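Local coordinates for cortical-lytic enzyme (Bacillus cereus, PDB 4S3J), which acts as an N-acetylglucosaminidase that breaks down partially degraded, muramic-δ-lactam-containing cortex peptidoglycan when spores germinate, at residues S297-K303 with S392-L396; P293-S297 with E381-E385. All blocks are in the same frame, centred on the assembly; numbering follows the deposited sequence.

Contact 1 of 2, residues S297-K303 with S392-L396; sequences SPIGPVK and SKFNL
K393 reaches S297 by bending twice: bends at chi2 (-71°) and chi4 (62°) bring the end of the chain toward the 297-303 segment and set NZ against the S297 carbonyl. NZ donates to S297 O at 2.9 Å, in the carbonyl plane and on a lone pair, just before helix 299-312 begins. NZ gives a second bond to Q322 of strand 318-330, so the lysine end ties the loop before helix 299-312 to that strand; the S297 hydroxyl is itself held by N323. The methylenes of K393 do apolar work: I299 slides past them in the opposite direction, and V302 CG2 meets CE across the chain at 4.1 Å. Further along, L396 inserts its two methyls between the helices. CD2 lies 3.9 Å from V302 CG1 and 4.0 Å from I299 CG1, whereas CD1 rests against the extended aliphatic chain of K303. I299 CD1 reaches over to S392, 3.7 Å from its CB. Segments 299-303 and 392-396 run nearly parallel, their axes 22° apart and 11.3 Å from each other at closest approach, as neighbouring outer helices of a TIM barrel do. Strand 318-330 underlies the pair, its M320 touching both V302 and K393.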
ATOM      1  N   SER A 297       7.194   4.068  -6.235  1.00 12.99           N
ATOM      2  CA  SER A 297       7.747   3.816  -4.904  1.00 12.62           C
ATOM      3  C   SER A 297       8.992   2.919  -4.971  1.00 13.49           C
ATOM      4  O   SER A 297       8.979   1.753  -4.529  1.00 15.03           O
ATOM      5  CB  SER A 297       6.665   3.206  -4.010  1.00 14.22           C
ATOM      6  OG  SER A 297       6.106   2.037  -4.586  1.00 13.67           O
ATOM      7  N   PRO A 298      10.091   3.437  -5.555  1.00 14.06           N
ATOM      8  CA  PRO A 298      11.323   2.657  -5.732  1.00 13.74           C
ATOM      9  C   PRO A 298      11.828   2.134  -4.384  1.00 14.44           C
ATOM     10  O   PRO A 298      11.786   2.879  -3.411  1.00 16.54           O
ATOM     11  CB  PRO A 298      12.290   3.669  -6.348  1.00 14.97           C
ATOM     12  CG  PRO A 298      11.757   4.995  -5.923  1.00 15.58           C
ATOM     13  CD  PRO A 298      10.271   4.844  -5.946  1.00 17.91           C
ATOM     14  N   ILE A 299      12.265   0.881  -4.326  1.00 15.74           N
ATOM     15  CA  ILE A 299      12.457   0.218  -3.044  1.00 15.05           C
ATOM     16  C   ILE A 299      13.670   0.746  -2.270  1.00 18.91           C
ATOM     17  O   ILE A 299      13.673   0.722  -1.053  1.00 20.95           O
ATOM     18  CB  ILE A 299      12.559  -1.310  -3.262  1.00 15.98           C
ATOM     19  CG1 ILE A 299      12.303  -2.043  -1.944  1.00 16.79           C
ATOM     20  CG2 ILE A 299      13.878  -1.671  -3.893  1.00 16.89           C
ATOM     21  CD1 ILE A 299      11.977  -3.515  -2.128  1.00 16.69           C
ATOM     22  N   GLY A 300      14.692   1.234  -2.961  1.00 16.18           N
ATOM     23  CA  GLY A 300      15.848   1.810  -2.287  1.00 17.81           C
ATOM     24  C   GLY A 300      15.470   3.007  -1.430  1.00 24.11           C
ATOM     25  O   GLY A 300      15.730   3.034  -0.219  1.00 20.16           O
ATOM     26  N   PRO A 301      14.852   4.023  -2.050  1.00 21.59           N
ATOM     27  CA  PRO A 301      14.410   5.172  -1.255  1.00 18.83           C
ATOM     28  C   PRO A 301      13.392   4.798  -0.184  1.00 19.87           C
ATOM     29  O   PRO A 301      13.423   5.378   0.905  1.00 21.70           O
ATOM     30  CB  PRO A 301      13.813   6.104  -2.300  1.00 18.04           C
ATOM     31  CG  PRO A 301      14.573   5.793  -3.530  1.00 20.36           C
ATOM     32  CD  PRO A 301      14.793   4.310  -3.495  1.00 21.48           C
ATOM     33  N   VAL A 302      12.520   3.834  -0.444  1.00 18.46           N
ATOM     34  CA  VAL A 302      11.562   3.437   0.577  1.00 16.19           C
ATOM     35  C   VAL A 302      12.303   2.860   1.794  1.00 22.16           C
ATOM     36  O   VAL A 302      12.006   3.218   2.932  1.00 19.56           O
ATOM     37  CB  VAL A 302      10.532   2.432   0.027  1.00 18.82           C
ATOM     38  CG1 VAL A 302       9.709   1.816   1.150  1.00 18.35           C
ATOM     39  CG2 VAL A 302       9.626   3.113  -0.991  1.00 17.09           C
ATOM     40  N   LYS A 303      13.291   2.010   1.544  1.00 18.62           N
ATOM     41  CA  LYS A 303      14.115   1.446   2.619  1.00 17.81           C
ATOM     42  C   LYS A 303      14.798   2.571   3.410  1.00 20.39           C
ATOM     43  O   LYS A 303      14.848   2.519   4.640  1.00 22.51           O
ATOM     44  CB  LYS A 303      15.156   0.460   2.064  1.00 19.43           C
ATOM     45  CG  LYS A 303      16.123  -0.075   3.108  1.00 21.09           C
ATOM     46  CD  LYS A 303      16.981  -1.195   2.562  1.00 19.29           C
ATOM     47  CE  LYS A 303      17.947  -1.695   3.635  1.00 25.58           C
ATOM     48  NZ  LYS A 303      18.745  -2.828   3.107  1.00 28.82           N
ATOM     49  N   SER A 392       8.626  -7.984  -3.108  1.00 13.99           N
ATOM     50  CA  SER A 392       9.830  -7.299  -2.643  1.00 16.47           C
ATOM     51  C   SER A 392       9.538  -6.383  -1.471  1.00 15.57           C
ATOM     52  O   SER A 392      10.333  -6.307  -0.535  1.00 14.78           O
ATOM     53  CB  SER A 392      10.468  -6.504  -3.763  1.00 14.90           C
ATOM     54  OG  SER A 392      10.901  -7.405  -4.782  1.00 16.45           O
ATOM     55  N   LYS A 393       8.414  -5.690  -1.523  1.00 13.50           N
ATOM     56  CA  LYS A 393       8.017  -4.807  -0.430  1.00 11.86           C
ATOM     57  C   LYS A 393       7.669  -5.579   0.841  1.00 15.93           C
ATOM     58  O   LYS A 393       8.066  -5.172   1.939  1.00 16.62           O
ATOM     59  CB  LYS A 393       6.836  -3.948  -0.866  1.00 14.65           C
ATOM     60  CG  LYS A 393       7.199  -2.855  -1.873  1.00 15.47           C
ATOM     61  CD  LYS A 393       8.006  -1.756  -1.209  1.00 14.49           C
ATOM     62  CE  LYS A 393       8.463  -0.666  -2.185  1.00 15.74           C
ATOM     63  NZ  LYS A 393       7.353   0.082  -2.833  1.00 17.09           N
ATOM     64  N   PHE A 394       6.976  -6.712   0.705  1.00 14.31           N
ATOM     65  CA  PHE A 394       6.682  -7.565   1.861  1.00 15.32           C
ATOM     66  C   PHE A 394       7.996  -8.041   2.503  1.00 18.29           C
ATOM     67  O   PHE A 394       8.116  -8.056   3.735  1.00 16.65           O
ATOM     68  CB  PHE A 394       5.843  -8.782   1.458  1.00 15.68           C
ATOM     69  CG  PHE A 394       4.394  -8.475   1.092  1.00 13.99           C
ATOM     70  CD1 PHE A 394       3.770  -7.257   1.403  1.00 14.57           C
ATOM     71  CD2 PHE A 394       3.659  -9.426   0.375  1.00 17.22           C
ATOM     72  CE1 PHE A 394       2.441  -7.031   1.073  1.00 13.67           C
ATOM     73  CE2 PHE A 394       2.347  -9.194   0.034  1.00 17.55           C
ATOM     74  CZ  PHE A 394       1.732  -7.977   0.377  1.00 15.42           C
ATOM     75  N   ASN A 395       8.970  -8.454   1.689  1.00 16.42           N
ATOM     76  CA  ASN A 395      10.264  -8.914   2.215  1.00 17.42           C
ATOM     77  C   ASN A 395      11.016  -7.770   2.918  1.00 17.67           C
ATOM     78  O   ASN A 395      11.684  -7.981   3.936  1.00 18.53           O
ATOM     79  CB  ASN A 395      11.111  -9.513   1.105  1.00 17.74           C
ATOM     80  CG  ASN A 395      10.565 -10.848   0.614  1.00 20.57           C
ATOM     81  OD1 ASN A 395       9.612 -11.404   1.184  1.00 16.55           O
ATOM     82  ND2 ASN A 395      11.147 -11.352  -0.459  1.00 17.09           N
ATOM     83  N   LEU A 396      10.896  -6.553   2.389  1.00 16.84           N
ATOM     84  CA  LEU A 396      11.486  -5.390   3.055  1.00 17.21           C
ATOM     85  C   LEU A 396      10.874  -5.178   4.449  1.00 19.60           C
ATOM     86  O   LEU A 396      11.593  -4.881   5.420  1.00 19.87           O
ATOM     87  CB  LEU A 396      11.302  -4.150   2.197  1.00 16.62           C
ATOM     88  CG  LEU A 396      11.758  -2.814   2.796  1.00 16.31           C
ATOM     89  CD1 LEU A 396      13.272  -2.844   3.059  1.00 24.45           C
ATOM     90  CD2 LEU A 396      11.408  -1.663   1.885  1.00 16.94           C
TER

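Contact 2 of 2, residues P293-S297 with E381-E385; sequences PMAIS and EVWFE
The indole of W383 lies beneath the M294-A295 peptide, with M294 C and A295 N each 3.5 Å above one face and offset toward the rim. H369 stacks on the ring as well. At the indole edge, E381 OE2 sits 9° out of the ring plane and accepts the NE1 hydrogen through its anti lone pair, at 2.9 Å with an N-H...O angle of 166°. This bond between two residues two positions apart on the same strand fixes the rotation of the indole; E381 is steadied in turn by N371, which bonds its other oxygen. The P293 side chain crosses that of E381 at about a right angle, CB 3.5 Å from OE2, and A295 CB touches the six-membered ring at CE3. I296 CD1 packs alongside W383 CB. The two segments run in nearly the same direction, joining the loop that leads from barrel strand 278-281 to helix 299-312 in this family 18 TIM barrel to a strand that pairs antiparallel with strand 318-330. Beyond the tryptophan, water takes over. One molecule links I296 N to F384 O; another accepts from S297 N and donates to E385 OE2 at 2.7 Å. E385 bends at chi2 (-71°), which brings its carboxylate back beside the loop, where N323 donates to OE2 and S389 binds OE1.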
ATOM      1  N   PRO A 293       8.095  10.395 -15.979  1.00 20.44           N
ATOM      2  CA  PRO A 293       7.883   8.971 -15.687  1.00 17.21           C
ATOM      3  C   PRO A 293       9.046   8.318 -14.950  1.00 18.37           C
ATOM      4  O   PRO A 293      10.223   8.504 -15.294  1.00 17.05           O
ATOM      5  CB  PRO A 293       7.695   8.355 -17.069  1.00 16.79           C
ATOM      6  CG  PRO A 293       8.348   9.333 -18.025  1.00 18.18           C
ATOM      7  CD  PRO A 293       8.152  10.675 -17.420  1.00 19.98           C
ATOM      8  N   MET A 294       8.687   7.544 -13.928  1.00 13.75           N
ATOM      9  CA  MET A 294       9.632   6.756 -13.142  1.00 16.62           C
ATOM     10  C   MET A 294       8.830   5.937 -12.119  1.00 13.91           C
ATOM     11  O   MET A 294       7.631   6.172 -11.937  1.00 13.57           O
ATOM     12  CB  MET A 294      10.659   7.643 -12.429  1.00 17.65           C
ATOM     13  CG  MET A 294      10.043   8.531 -11.414  1.00 15.49           C
ATOM     14  SD  MET A 294      11.263   9.638 -10.630  1.00 26.84           S
ATOM     15  CE  MET A 294      11.764  10.624 -12.037  1.00 40.99           C
ATOM     16  N   ALA A 295       9.492   4.985 -11.462  1.00 13.72           N
ATOM     17  CA  ALA A 295       8.814   4.159 -10.462  1.00 13.68           C
ATOM     18  C   ALA A 295       8.137   5.031  -9.390  1.00 14.15           C
ATOM     19  O   ALA A 295       8.734   5.993  -8.904  1.00 15.79           O
ATOM     20  CB  ALA A 295       9.770   3.217  -9.821  1.00 14.01           C
ATOM     21  N   ILE A 296       6.932   4.644  -8.989  1.00 13.64           N
ATOM     22  CA  ILE A 296       6.163   5.414  -8.007  1.00 13.13           C
ATOM     23  C   ILE A 296       6.764   5.271  -6.599  1.00 13.42           C
ATOM     24  O   ILE A 296       6.818   6.246  -5.845  1.00 16.35           O
ATOM     25  CB  ILE A 296       4.655   4.993  -7.996  1.00 12.81           C
ATOM     26  CG1 ILE A 296       3.904   5.511  -9.235  1.00 19.83           C
ATOM     27  CG2 ILE A 296       3.916   5.577  -6.799  1.00 13.38           C
ATOM     28  CD1 ILE A 296       4.285   4.901 -10.492  1.00 23.33           C
ATOM     29  N   SER A 297       7.194   4.068  -6.235  1.00 12.99           N
ATOM     30  CA  SER A 297       7.747   3.816  -4.904  1.00 12.62           C
ATOM     31  C   SER A 297       8.992   2.919  -4.971  1.00 13.49           C
ATOM     32  O   SER A 297       8.979   1.753  -4.529  1.00 15.03           O
ATOM     33  CB  SER A 297       6.665   3.206  -4.010  1.00 14.22           C
ATOM     34  OG  SER A 297       6.106   2.037  -4.586  1.00 13.67           O
ATOM     35  N   GLU A 381       4.735   6.028 -21.506  1.00 11.34           N
ATOM     36  CA  GLU A 381       5.535   5.224 -20.579  1.00 11.12           C
ATOM     37  C   GLU A 381       4.702   4.947 -19.342  1.00 11.92           C
ATOM     38  O   GLU A 381       4.109   5.869 -18.775  1.00 13.17           O
ATOM     39  CB  GLU A 381       6.836   5.939 -20.203  1.00 11.12           C
ATOM     40  CG  GLU A 381       7.769   5.118 -19.365  1.00 12.30           C
ATOM     41  CD  GLU A 381       9.160   5.669 -19.340  1.00 18.43           C
ATOM     42  OE1 GLU A 381       9.684   6.054 -20.410  1.00 20.11           O
ATOM     43  OE2 GLU A 381       9.742   5.718 -18.248  1.00 17.18           O
ATOM     44  N   VAL A 382       4.670   3.686 -18.933  1.00 10.16           N
ATOM     45  CA  VAL A 382       3.888   3.247 -17.801  1.00 11.64           C
ATOM     46  C   VAL A 382       4.761   2.615 -16.736  1.00 10.54           C
ATOM     47  O   VAL A 382       5.565   1.741 -17.046  1.00 10.86           O
ATOM     48  CB  VAL A 382       2.823   2.222 -18.235  1.00 10.38           C
ATOM     49  CG1 VAL A 382       2.005   1.774 -17.047  1.00 10.94           C
ATOM     50  CG2 VAL A 382       1.933   2.784 -19.334  1.00 13.97           C
ATOM     51  N   TRP A 383       4.613   3.068 -15.486  1.00  9.70           N
ATOM     52  CA  TRP A 383       5.219   2.420 -14.314  1.00 11.36           C
ATOM     53  C   TRP A 383       4.069   2.006 -13.402  1.00 11.62           C
ATOM     54  O   TRP A 383       3.121   2.766 -13.255  1.00 11.18           O
ATOM     55  CB  TRP A 383       6.190   3.359 -13.585  1.00 12.03           C
ATOM     56  CG  TRP A 383       7.441   3.592 -14.355  1.00 14.84           C
ATOM     57  CD1 TRP A 383       7.636   4.497 -15.358  1.00 15.42           C
ATOM     58  CD2 TRP A 383       8.674   2.883 -14.206  1.00 11.44           C
ATOM     59  NE1 TRP A 383       8.921   4.399 -15.843  1.00 14.62           N
ATOM     60  CE2 TRP A 383       9.588   3.427 -15.146  1.00 11.93           C
ATOM     61  CE3 TRP A 383       9.104   1.852 -13.363  1.00 14.54           C
ATOM     62  CZ2 TRP A 383      10.886   2.935 -15.291  1.00 12.81           C
ATOM     63  CZ3 TRP A 383      10.401   1.394 -13.486  1.00 16.22           C
ATOM     64  CH2 TRP A 383      11.276   1.934 -14.439  1.00 16.47           C
ATOM     65  N   PHE A 384       4.119   0.799 -12.839  1.00 11.45           N
ATOM     66  CA  PHE A 384       2.985   0.334 -12.052  1.00  9.44           C
ATOM     67  C   PHE A 384       3.428  -0.665 -10.980  1.00 10.94           C
ATOM     68  O   PHE A 384       4.616  -0.719 -10.650  1.00 12.83           O
ATOM     69  CB  PHE A 384       1.876  -0.213 -12.991  1.00  9.00           C
ATOM     70  CG  PHE A 384       2.193  -1.485 -13.706  1.00  9.13           C
ATOM     71  CD1 PHE A 384       3.081  -1.514 -14.789  1.00 10.95           C
ATOM     72  CD2 PHE A 384       1.540  -2.650 -13.346  1.00 10.61           C
ATOM     73  CE1 PHE A 384       3.356  -2.734 -15.445  1.00 13.02           C
ATOM     74  CE2 PHE A 384       1.823  -3.866 -13.990  1.00 10.66           C
ATOM     75  CZ  PHE A 384       2.696  -3.894 -15.058  1.00 10.32           C
ATOM     76  N   GLU A 385       2.473  -1.380 -10.389  1.00 11.12           N
ATOM     77  CA  GLU A 385       2.755  -2.333  -9.321  1.00 10.37           C
ATOM     78  C   GLU A 385       2.293  -3.711  -9.755  1.00 10.46           C
ATOM     79  O   GLU A 385       1.211  -3.838 -10.343  1.00 11.69           O
ATOM     80  CB  GLU A 385       2.039  -1.939  -8.039  1.00 14.97           C
ATOM     81  CG  GLU A 385       2.401  -0.569  -7.468  1.00 15.46           C
ATOM     82  CD  GLU A 385       3.807  -0.539  -6.882  1.00 16.01           C
ATOM     83  OE1 GLU A 385       4.283  -1.590  -6.380  1.00 20.35           O
ATOM     84  OE2 GLU A 385       4.446   0.528  -6.951  1.00 17.59           O
TER
HETATM   85  O   HOH W   1       6.223   1.859 -10.234  1.00 13.58           O
HETATM   86  O   HOH W   2       6.879   1.449  -7.587  1.00 16.78           O
HETATM   87  O   HOH W   3       6.473  -1.375  -4.917  1.00 21.95           O

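S297 belongs to both contacts: its carbonyl serves contact 1, while its amide faces the water-bridged end of contact 2. Contact 1 is the more deeply buried, joining two outer helices mainly through aliphatic side chains, with a lysine hydrogen bond to a backbone carbonyl at one end. Contact 2 is only partly buried and contains no regular pairing; there a loop lies over a tryptophan, and its polar links run largely through water. Strand 379-383 leads straight into helix 387-400, just as the 293-297 loop leads into helix 299-312, so the two contacts are successive steps along the same two chain runs. N323 hydrogen-bonds both S297 and E385, at the end of contact 2 nearest contact 1.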